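Local coordinates for protein alpha-toxin (Clostridium novyi, PDB 2VK9) that belongs to the large clostridial cytotoxins related to TcdA and TcdB, the crystallised fragment being the catalytic domain, built on a GT-A fold, at residues Asp134-Leu139 / Asp238-Asn243; Gln454-Tyr459 / Val472-Pro477; Leu8-Ser13 / Leu25-Leu30; Ser446-Ser451 / Phe495-Ser500. All coordinates share one frame; numbering follows the deposited sequence.

Interaction 1: Asp134-Leu139 / Asp238-Asn243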
# COMPACT_ATOMS: atom_id res chain seq x y z
N ASP A 134 17.71 -4.57 0.78
CA ASP A 134 18.41 -4.28 2.01
C ASP A 134 19.44 -5.38 2.28
O ASP A 134 19.12 -6.46 2.83
CB ASP A 134 17.42 -4.14 3.16
CG ASP A 134 18.07 -3.67 4.43
OD1 ASP A 134 19.30 -3.84 4.59
OD2 ASP A 134 17.35 -3.13 5.29
N LYS A 135 20.67 -5.08 1.88
CA LYS A 135 21.81 -5.98 1.99
C LYS A 135 21.99 -6.46 3.42
O LYS A 135 22.40 -7.60 3.66
CB LYS A 135 23.07 -5.25 1.53
CG LYS A 135 24.31 -6.09 1.48
CD LYS A 135 25.54 -5.24 1.24
CE LYS A 135 26.69 -6.10 0.75
NZ LYS A 135 28.02 -5.54 1.10
N ASN A 136 21.66 -5.59 4.37
CA ASN A 136 21.88 -5.89 5.77
C ASN A 136 20.81 -6.75 6.40
O ASN A 136 20.99 -7.25 7.51
CB ASN A 136 22.08 -4.60 6.57
CG ASN A 136 23.47 -4.02 6.41
OD1 ASN A 136 23.78 -3.01 7.01
ND2 ASN A 136 24.31 -4.66 5.60
N SER A 137 19.70 -6.94 5.69
CA SER A 137 18.58 -7.69 6.23
C SER A 137 18.02 -8.61 5.14
O SER A 137 17.05 -8.27 4.45
CB SER A 137 17.53 -6.75 6.79
OG SER A 137 16.70 -6.25 5.75
N LEU A 138 18.67 -9.76 5.00
CA LEU A 138 18.39 -10.68 3.90
C LEU A 138 17.91 -12.01 4.46
O LEU A 138 17.74 -13.00 3.73
CB LEU A 138 19.67 -10.91 3.09
CG LEU A 138 20.08 -9.86 2.08
CD1 LEU A 138 21.56 -9.96 1.80
CD2 LEU A 138 19.30 -10.06 0.83
N LEU A 139 17.70 -12.03 5.78
CA LEU A 139 17.34 -13.24 6.47
C LEU A 139 16.01 -13.08 7.20
O LEU A 139 15.62 -13.95 7.98
CB LEU A 139 18.43 -13.61 7.47
CG LEU A 139 19.78 -14.04 6.92
CD1 LEU A 139 20.71 -14.29 8.11
CD2 LEU A 139 19.65 -15.28 6.03
N ASP A 238 21.56 -1.13 -2.95
CA ASP A 238 21.41 -1.33 -1.52
C ASP A 238 20.92 -0.04 -0.87
O ASP A 238 21.46 1.03 -1.16
CB ASP A 238 22.76 -1.74 -0.94
CG ASP A 238 22.72 -1.96 0.56
OD1 ASP A 238 21.63 -2.21 1.13
OD2 ASP A 238 23.82 -1.91 1.17
N ILE A 239 19.91 -0.15 -0.00
CA ILE A 239 19.32 1.04 0.63
C ILE A 239 20.15 1.60 1.79
O ILE A 239 20.12 2.80 2.05
CB ILE A 239 17.83 0.82 1.05
CG1 ILE A 239 17.67 -0.33 2.06
CG2 ILE A 239 16.98 0.53 -0.16
CD1 ILE A 239 17.45 0.11 3.47
N ASN A 240 20.92 0.73 2.46
CA ASN A 240 21.82 1.14 3.55
C ASN A 240 22.84 2.19 3.13
O ASN A 240 23.41 2.89 3.97
CB ASN A 240 22.58 -0.07 4.08
CG ASN A 240 21.68 -1.11 4.67
OD1 ASN A 240 21.32 -2.07 4.00
ND2 ASN A 240 21.29 -0.94 5.92
N THR A 241 23.07 2.27 1.83
CA THR A 241 24.19 3.02 1.28
C THR A 241 23.71 4.30 0.57
O THR A 241 24.49 4.99 -0.09
CB THR A 241 25.06 2.08 0.39
OG1 THR A 241 26.40 2.56 0.38
CG2 THR A 241 24.52 1.97 -1.04
N GLU A 242 22.42 4.58 0.73
CA GLU A 242 21.81 5.82 0.25
C GLU A 242 21.01 6.41 1.41
O GLU A 242 20.58 5.68 2.30
CB GLU A 242 20.84 5.56 -0.91
CG GLU A 242 21.10 4.31 -1.74
CD GLU A 242 22.16 4.54 -2.80
OE1 GLU A 242 21.92 5.41 -3.68
OE2 GLU A 242 23.21 3.86 -2.76
N ASN A 243 20.79 7.71 1.41
CA ASN A 243 19.94 8.30 2.42
C ASN A 243 18.50 8.27 1.98
O ASN A 243 17.94 9.27 1.54
CB ASN A 243 20.39 9.70 2.79
CG ASN A 243 21.42 9.67 3.86
OD1 ASN A 243 21.09 9.56 5.05
ND2 ASN A 243 22.70 9.71 3.46
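The carboxylate of Asp238 is met on both faces. Over one of them lie the backbone N and CB of Lys135, with CB 3.4 Å from OD1 of Asp238; from the opposite face the backbone N of Asn240 makes a weak hydrogen bond to the same oxygen. The Lys135 N bond to Asp238 OD1 is the stronger of the two, at 3.1 Å, and its N-H comes down from well above the plane, 55° out of it. Lys135 then runs past the carboxylate at about a right angle, its CD 3.7 Å from OD2 of Asp238, while the ammonium group travels on without touching it. The second flat group, the carboxylate of Asp134, carries CD1 of Ile239 over one face, 3.7 Å from OD2. At its edge, on the anti side of OD1, the backbone N of Asn136 donates across 2.9 Å. That bond closes an Asx turn, set within the type I turn from Asp134 to Ser137. The other oxygen, OD2, bonds to Tyr253 OH on helix 247-259. The end of the Asn240 side chain reaches toward both acids, its amide plane inclined 63° to the Asp134 carboxylate. Both loops follow parallel strands of the GT-A sheet, 128-133 and 237-238. With OD1 of Asp134 only 4.5 Å from OD1 of Asp238, like charges face each other, and the backbone N-H donors probably offset part of the repulsion.

Interaction 2: Gln454-Tyr459 / Val472-Pro477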
# COMPACT_ATOMS: atom_id res chain seq x y z
N GLN A 454 -9.88 0.37 16.43
CA GLN A 454 -10.18 -1.03 16.66
C GLN A 454 -9.11 -2.01 16.13
O GLN A 454 -9.11 -3.19 16.51
CB GLN A 454 -11.57 -1.37 16.10
CG GLN A 454 -12.72 -0.90 17.00
CD GLN A 454 -14.08 -0.91 16.30
OE1 GLN A 454 -14.39 -1.78 15.49
NE2 GLN A 454 -14.92 0.08 16.63
N GLN A 455 -8.20 -1.53 15.28
CA GLN A 455 -7.16 -2.38 14.68
C GLN A 455 -5.91 -2.55 15.53
O GLN A 455 -5.21 -3.56 15.42
CB GLN A 455 -6.77 -1.87 13.30
CG GLN A 455 -7.07 -2.84 12.20
CD GLN A 455 -8.49 -3.34 12.24
OE1 GLN A 455 -9.42 -2.59 12.51
NE2 GLN A 455 -8.67 -4.63 11.96
N ILE A 456 -5.63 -1.55 16.36
CA ILE A 456 -4.44 -1.50 17.18
C ILE A 456 -4.20 -2.78 18.01
O ILE A 456 -3.07 -3.27 18.07
CB ILE A 456 -4.48 -0.27 18.10
CG1 ILE A 456 -4.49 1.01 17.26
CG2 ILE A 456 -3.30 -0.28 19.06
CD1 ILE A 456 -5.03 2.24 18.00
N ILE A 457 -5.25 -3.32 18.63
CA ILE A 457 -5.13 -4.54 19.45
C ILE A 457 -4.59 -5.75 18.69
O ILE A 457 -3.72 -6.47 19.19
CB ILE A 457 -6.46 -4.94 20.19
CG1 ILE A 457 -7.65 -5.04 19.22
CG2 ILE A 457 -6.75 -3.97 21.35
CD1 ILE A 457 -8.61 -6.25 19.52
N GLY A 458 -5.08 -5.96 17.47
CA GLY A 458 -4.67 -7.10 16.65
C GLY A 458 -3.46 -6.84 15.77
O GLY A 458 -3.21 -7.60 14.83
N TYR A 459 -2.69 -5.79 16.06
CA TYR A 459 -1.51 -5.45 15.27
C TYR A 459 -0.41 -6.52 15.34
O TYR A 459 -0.02 -7.07 14.30
CB TYR A 459 -0.98 -4.07 15.69
CG TYR A 459 0.35 -3.66 15.07
CD1 TYR A 459 0.44 -3.31 13.71
CD2 TYR A 459 1.50 -3.60 15.85
CE1 TYR A 459 1.67 -2.93 13.15
CE2 TYR A 459 2.72 -3.21 15.30
CZ TYR A 459 2.80 -2.89 13.95
OH TYR A 459 4.02 -2.51 13.43
N VAL A 472 -3.14 -2.97 6.32
CA VAL A 472 -3.91 -2.19 5.36
C VAL A 472 -4.22 -0.82 5.96
O VAL A 472 -4.28 0.17 5.23
CB VAL A 472 -5.25 -2.89 4.97
CG1 VAL A 472 -5.82 -2.28 3.70
CG2 VAL A 472 -5.05 -4.38 4.79
N PHE A 473 -4.38 -0.78 7.28
CA PHE A 473 -4.77 0.42 8.04
C PHE A 473 -3.60 1.33 8.39
O PHE A 473 -3.79 2.52 8.65
CB PHE A 473 -5.48 0.03 9.34
CG PHE A 473 -6.85 -0.55 9.14
CD1 PHE A 473 -7.02 -1.89 8.73
CD2 PHE A 473 -7.99 0.22 9.37
CE1 PHE A 473 -8.30 -2.44 8.56
CE2 PHE A 473 -9.27 -0.32 9.20
CZ PHE A 473 -9.42 -1.65 8.79
N PHE A 474 -2.39 0.77 8.43
CA PHE A 474 -1.22 1.52 8.89
C PHE A 474 -0.24 1.93 7.80
O PHE A 474 0.30 3.03 7.86
CB PHE A 474 -0.51 0.77 10.02
CG PHE A 474 -1.40 0.45 11.18
CD1 PHE A 474 -2.07 -0.77 11.24
CD2 PHE A 474 -1.59 1.37 12.20
CE1 PHE A 474 -2.91 -1.06 12.31
CE2 PHE A 474 -2.43 1.08 13.27
CZ PHE A 474 -3.08 -0.13 13.32
N SER A 475 -0.03 1.06 6.82
CA SER A 475 0.92 1.36 5.74
C SER A 475 0.39 1.09 4.34
O SER A 475 0.94 1.56 3.35
CB SER A 475 2.24 0.60 5.97
OG SER A 475 2.04 -0.80 5.92
N GLY A 476 -0.71 0.35 4.27
CA GLY A 476 -1.27 -0.09 3.00
C GLY A 476 -2.33 0.82 2.44
O GLY A 476 -2.45 1.97 2.85
N PRO A 477 -3.13 0.29 1.49
CA PRO A 477 -4.10 1.03 0.67
C PRO A 477 -4.98 2.04 1.41
O PRO A 477 -5.28 3.09 0.85
CB PRO A 477 -4.95 -0.08 0.06
CG PRO A 477 -4.01 -1.22 -0.06
CD PRO A 477 -3.11 -1.14 1.14
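Gln455 and Phe473 bring the two backbones closest, yet their CA atoms remain 7.6 Å apart and no hydrogen bond spans the gap, which leaves the contact to side chains. Gln455 reaches across and bends at its second torsion (chi2 51°), a turn that lays CD over the aromatic ring of Phe473. Its CG makes a CH-pi contact over one face of that ring, 3.8 Å from the centroid and displaced toward the rim at CD1. Further out, CD lies 3.8 Å from CE1 of Phe473, and the amide plane is within 7° of the ring plane: a stack of amide on arene. Both segments belong to the long connection between helix 447-453 and helix 477-488 in the GT-A catalytic domain; the two ends of this connection, 13 residues apart, meet here. Phe474, the next residue, turns its ring toward the other arm. CB of Gln455 approaches that ring obliquely, 4.1 Å from CE1, whereas the backbone N of Ile456 sits at its edge and CG1 of Ile456 comes to 4.3 Å from CZ. Tyr459 completes the cluster with a T-shaped stack, its edge turned to the face of Phe474, the centroids 5.6 Å apart and the planes at 65°. The phenol of Tyr459 looks elsewhere, its OH hydrogen-bonded to Glu256 and Gln255, and Phe452 meets Phe474 from helix 447-453.

Interaction 3: Leu8-Ser13 / Leu25-Leu30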
# COMPACT_ATOMS: atom_id res chain seq x y z
N LEU A 8 -23.71 36.48 -6.56
CA LEU A 8 -24.36 35.21 -6.89
C LEU A 8 -24.49 34.32 -5.66
O LEU A 8 -25.41 33.62 -5.56
CB LEU A 8 -23.57 34.49 -7.99
CG LEU A 8 -24.15 33.15 -8.46
CD1 LEU A 8 -25.52 33.34 -9.09
CD2 LEU A 8 -23.19 32.47 -9.43
N MET A 9 -23.49 34.42 -4.86
CA MET A 9 -23.42 33.66 -3.61
C MET A 9 -24.57 33.98 -2.63
O MET A 9 -24.75 33.28 -1.64
CB MET A 9 -22.07 33.87 -2.95
CG MET A 9 -22.05 33.63 -1.47
SD MET A 9 -21.95 31.89 -1.10
CE MET A 9 -20.20 31.80 -0.76
N LYS A 10 -25.35 35.02 -2.92
CA LYS A 10 -26.61 35.24 -2.21
C LYS A 10 -27.75 34.34 -2.76
O LYS A 10 -28.74 34.79 -3.35
CB LYS A 10 -26.96 36.73 -2.14
CG LYS A 10 -26.03 37.50 -1.18
CD LYS A 10 -24.61 37.71 -1.73
CE LYS A 10 -23.73 38.55 -0.80
NZ LYS A 10 -23.97 40.02 -0.86
N ILE A 11 -27.48 33.04 -2.61
CA ILE A 11 -28.42 31.94 -2.66
C ILE A 11 -28.40 31.51 -1.20
O ILE A 11 -29.13 30.63 -0.77
CB ILE A 11 -27.90 30.78 -3.62
CG1 ILE A 11 -28.75 29.50 -3.51
CG2 ILE A 11 -26.44 30.40 -3.34
CD1 ILE A 11 -30.06 29.50 -4.31
N ALA A 12 -27.52 32.19 -0.45
CA ALA A 12 -27.32 31.96 0.97
C ALA A 12 -28.02 33.01 1.85
O ALA A 12 -27.73 33.11 3.05
CB ALA A 12 -25.84 31.94 1.27
N SER A 13 -28.93 33.78 1.27
CA SER A 13 -29.63 34.79 2.03
C SER A 13 -30.90 34.26 2.68
O SER A 13 -31.66 33.54 2.06
CB SER A 13 -29.93 36.00 1.15
OG SER A 13 -31.15 35.83 0.47
N LEU A 25 -16.57 37.12 6.15
CA LEU A 25 -15.24 36.57 5.91
C LEU A 25 -15.21 35.68 4.66
O LEU A 25 -14.32 35.83 3.82
CB LEU A 25 -14.71 35.80 7.13
CG LEU A 25 -14.20 36.62 8.32
CD1 LEU A 25 -13.51 35.71 9.32
CD2 LEU A 25 -13.27 37.73 7.90
N ILE A 26 -16.19 34.78 4.55
CA ILE A 26 -16.37 33.92 3.38
C ILE A 26 -16.59 34.78 2.15
O ILE A 26 -15.97 34.55 1.11
CB ILE A 26 -17.59 33.00 3.53
CG1 ILE A 26 -17.38 32.00 4.66
CG2 ILE A 26 -17.91 32.28 2.21
CD1 ILE A 26 -18.67 31.47 5.24
N LEU A 27 -17.48 35.76 2.28
CA LEU A 27 -17.86 36.64 1.19
C LEU A 27 -16.69 37.46 0.69
O LEU A 27 -16.64 37.80 -0.48
CB LEU A 27 -18.99 37.57 1.63
CG LEU A 27 -20.44 37.36 1.14
CD1 LEU A 27 -20.79 35.93 0.74
CD2 LEU A 27 -21.39 37.85 2.22
N ASP A 28 -15.75 37.77 1.58
CA ASP A 28 -14.53 38.51 1.23
C ASP A 28 -13.51 37.62 0.56
O ASP A 28 -12.89 38.02 -0.43
CB ASP A 28 -13.89 39.16 2.45
CG ASP A 28 -14.76 40.23 3.07
OD1 ASP A 28 -15.89 40.47 2.57
OD2 ASP A 28 -14.31 40.84 4.06
N ALA A 29 -13.32 36.42 1.10
CA ALA A 29 -12.44 35.44 0.49
C ALA A 29 -12.93 35.03 -0.90
O ALA A 29 -12.12 34.85 -1.81
CB ALA A 29 -12.28 34.25 1.39
N LEU A 30 -14.24 34.90 -1.07
CA LEU A 30 -14.80 34.63 -2.38
C LEU A 30 -14.62 35.82 -3.32
O LEU A 30 -14.43 35.65 -4.52
CB LEU A 30 -16.28 34.27 -2.29
CG LEU A 30 -16.88 33.84 -3.63
CD1 LEU A 30 -16.24 32.55 -4.12
CD2 LEU A 30 -18.37 33.69 -3.56
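Met9 fastens the extreme N-terminal arm of the toxin onto helix 21-35, the first helix of the N-terminal helical domain found in the TcdB family. One side chain does most of the work. Met9 has CG anti to the backbone N (chi1 157°), which sends it at the helix, and its chain then folds twice, at the second and third torsions, so that different atoms meet different residues. CB touches CD2 of Leu30 at 3.8 Å. CG abuts CD1 of Leu27, and the terminal methyl CE bends round to lie 3.8 Å from CG2 of Ile26, with CD2 of Leu30 equally near. The three partners are spaced i, i+1 and i+4 along the helix and therefore present a single side to the methionine. Lys10 adds a fringe to this core: although its CB is not directed at the helix, the aliphatic chain bends until CE is 3.9 Å from CD2 of Leu27, giving that leucine one neighbour on each of its methyl branches. The arm itself is irregular, with Lys10 at the centre of an inverse gamma turn and Ala12 N bonded to Met9 O at 3.2 Å. No hydrogen bond crosses to the helix, and the attachment is apolar throughout. Behind it stand two more helices of the same bundle. Phe75 of helix 69-90 touches both Met9 and Leu30, while Leu55 and Tyr59 of helix 42-62 pack against Ile26, leaving the methionine wedged between the first helix and the third.

Interaction 4: Ser446-Ser451 / Phe495-Ser500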
# COMPACT_ATOMS: atom_id res chain seq x y z
N SER A 446 -15.53 9.27 12.91
CA SER A 446 -16.37 8.72 11.84
C SER A 446 -16.33 7.20 11.84
O SER A 446 -15.47 6.60 12.50
CB SER A 446 -15.91 9.25 10.48
OG SER A 446 -14.67 8.67 10.10
N MET A 447 -17.24 6.58 11.11
CA MET A 447 -17.24 5.13 10.95
C MET A 447 -15.81 4.60 10.74
O MET A 447 -15.44 3.55 11.29
CB MET A 447 -18.15 4.72 9.78
CG MET A 447 -18.42 3.21 9.67
SD MET A 447 -19.49 2.56 10.99
CE MET A 447 -21.12 3.08 10.40
N ASP A 448 -15.02 5.35 9.98
CA ASP A 448 -13.66 4.95 9.62
C ASP A 448 -12.63 5.21 10.73
O ASP A 448 -11.82 4.33 11.04
CB ASP A 448 -13.24 5.63 8.31
CG ASP A 448 -13.92 5.02 7.10
OD1 ASP A 448 -14.13 3.78 7.08
OD2 ASP A 448 -14.25 5.77 6.16
N GLY A 449 -12.66 6.40 11.32
CA GLY A 449 -11.80 6.73 12.46
C GLY A 449 -11.91 5.68 13.55
O GLY A 449 -10.91 5.28 14.15
N SER A 450 -13.14 5.21 13.79
CA SER A 450 -13.41 4.17 14.78
C SER A 450 -12.82 2.84 14.33
O SER A 450 -12.10 2.21 15.10
CB SER A 450 -14.92 4.05 15.03
OG SER A 450 -15.19 3.68 16.38
N SER A 451 -13.11 2.43 13.10
CA SER A 451 -12.53 1.22 12.52
C SER A 451 -11.01 1.13 12.67
O SER A 451 -10.46 0.04 12.86
CB SER A 451 -12.87 1.11 11.04
OG SER A 451 -14.02 0.30 10.86
N PHE A 495 -9.15 9.91 8.70
CA PHE A 495 -9.23 8.47 8.51
C PHE A 495 -10.30 8.17 7.47
O PHE A 495 -10.61 7.01 7.21
CB PHE A 495 -9.53 7.74 9.82
CG PHE A 495 -8.48 7.93 10.87
CD1 PHE A 495 -8.59 8.93 11.82
CD2 PHE A 495 -7.36 7.10 10.91
CE1 PHE A 495 -7.61 9.12 12.79
CE2 PHE A 495 -6.38 7.28 11.87
CZ PHE A 495 -6.50 8.29 12.82
N ASP A 496 -10.86 9.22 6.88
CA ASP A 496 -11.94 9.03 5.92
C ASP A 496 -11.46 8.63 4.54
O ASP A 496 -10.31 8.85 4.18
CB ASP A 496 -12.85 10.26 5.85
CG ASP A 496 -13.75 10.38 7.07
OD1 ASP A 496 -14.38 9.37 7.46
OD2 ASP A 496 -13.82 11.49 7.63
N MET A 497 -12.36 8.03 3.78
CA MET A 497 -12.05 7.55 2.45
C MET A 497 -12.94 8.19 1.41
O MET A 497 -13.97 8.79 1.73
CB MET A 497 -12.14 6.03 2.41
CG MET A 497 -10.86 5.39 2.89
SD MET A 497 -11.08 3.78 3.65
CE MET A 497 -10.93 4.21 5.40
N LEU A 498 -12.55 8.04 0.15
CA LEU A 498 -13.14 8.81 -0.94
C LEU A 498 -14.12 7.93 -1.70
O LEU A 498 -13.95 6.71 -1.74
CB LEU A 498 -11.99 9.23 -1.85
CG LEU A 498 -12.01 10.56 -2.59
CD1 LEU A 498 -11.97 11.73 -1.62
CD2 LEU A 498 -10.79 10.56 -3.47
N SER A 499 -15.14 8.53 -2.30
CA SER A 499 -16.09 7.75 -3.10
C SER A 499 -15.46 7.30 -4.41
O SER A 499 -14.54 7.96 -4.91
CB SER A 499 -17.33 8.58 -3.40
OG SER A 499 -16.99 9.68 -4.23
N SER A 500 -15.95 6.19 -4.99
CA SER A 500 -15.47 5.71 -6.29
C SER A 500 -15.32 6.83 -7.31
O SER A 500 -14.26 7.00 -7.92
CB SER A 500 -16.41 4.64 -6.86
OG SER A 500 -16.35 3.44 -6.11
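Asp448 leaves the first turn of helix 447-453 and leads straight into the strand-like loop that holds Phe495. Its CB meets the carbonyl O of Phe495 at 3.2 Å. One atom further, CG lies 3.5 Å beneath CE of Met497, whose methyl sits squarely over one face of the carboxylate. OD1 of Asp448 touches the same methyl, and OD2 ends 3.8 Å from OD1 of Asp496, an approach of like charges. Beside this, Gly449 presents its bare CA to CB of Phe495 at 3.6 Å, where the two backbones run closest. Ser446 ties the arrangement together as the N-cap. Its OG accepts a nearly linear bond from Gly449 N (3.3 Å, 177°) and a weak one from Asp448 N, while donating its own proton to OD1 of Asp496 over 2.7 Å. The carboxylate takes this bond on its syn side, 33° out of plane. A single hydroxyl thus relays the N-H groups of the helix start to an acid on another part of the chain. Two carboxylates gathered at a helix N-terminus are probably tolerated because its dipole and the serine donor offset their mutual repulsion.

Along the chain the order is interaction 3, then 1, then 4 with 2 nested inside it. Interaction 3 stands apart in the N-terminal helical domain, its centre about 56 Å from interaction 1 and on the other side of the chain's centre. Interaction 1 joins the loops following two strands of the central mixed sheet. Interactions 2 and 4 are neighbours, about 13 Å between centres, and they touch where CE2 of Phe473 comes 3.9 Å from O of Ser451; both draw on the stretch that begins with helix 447-453 and leads on past helix 477-488. The catalytic domain thus pairs a short loop closure with joints between distant segments, the helical domain adding its own.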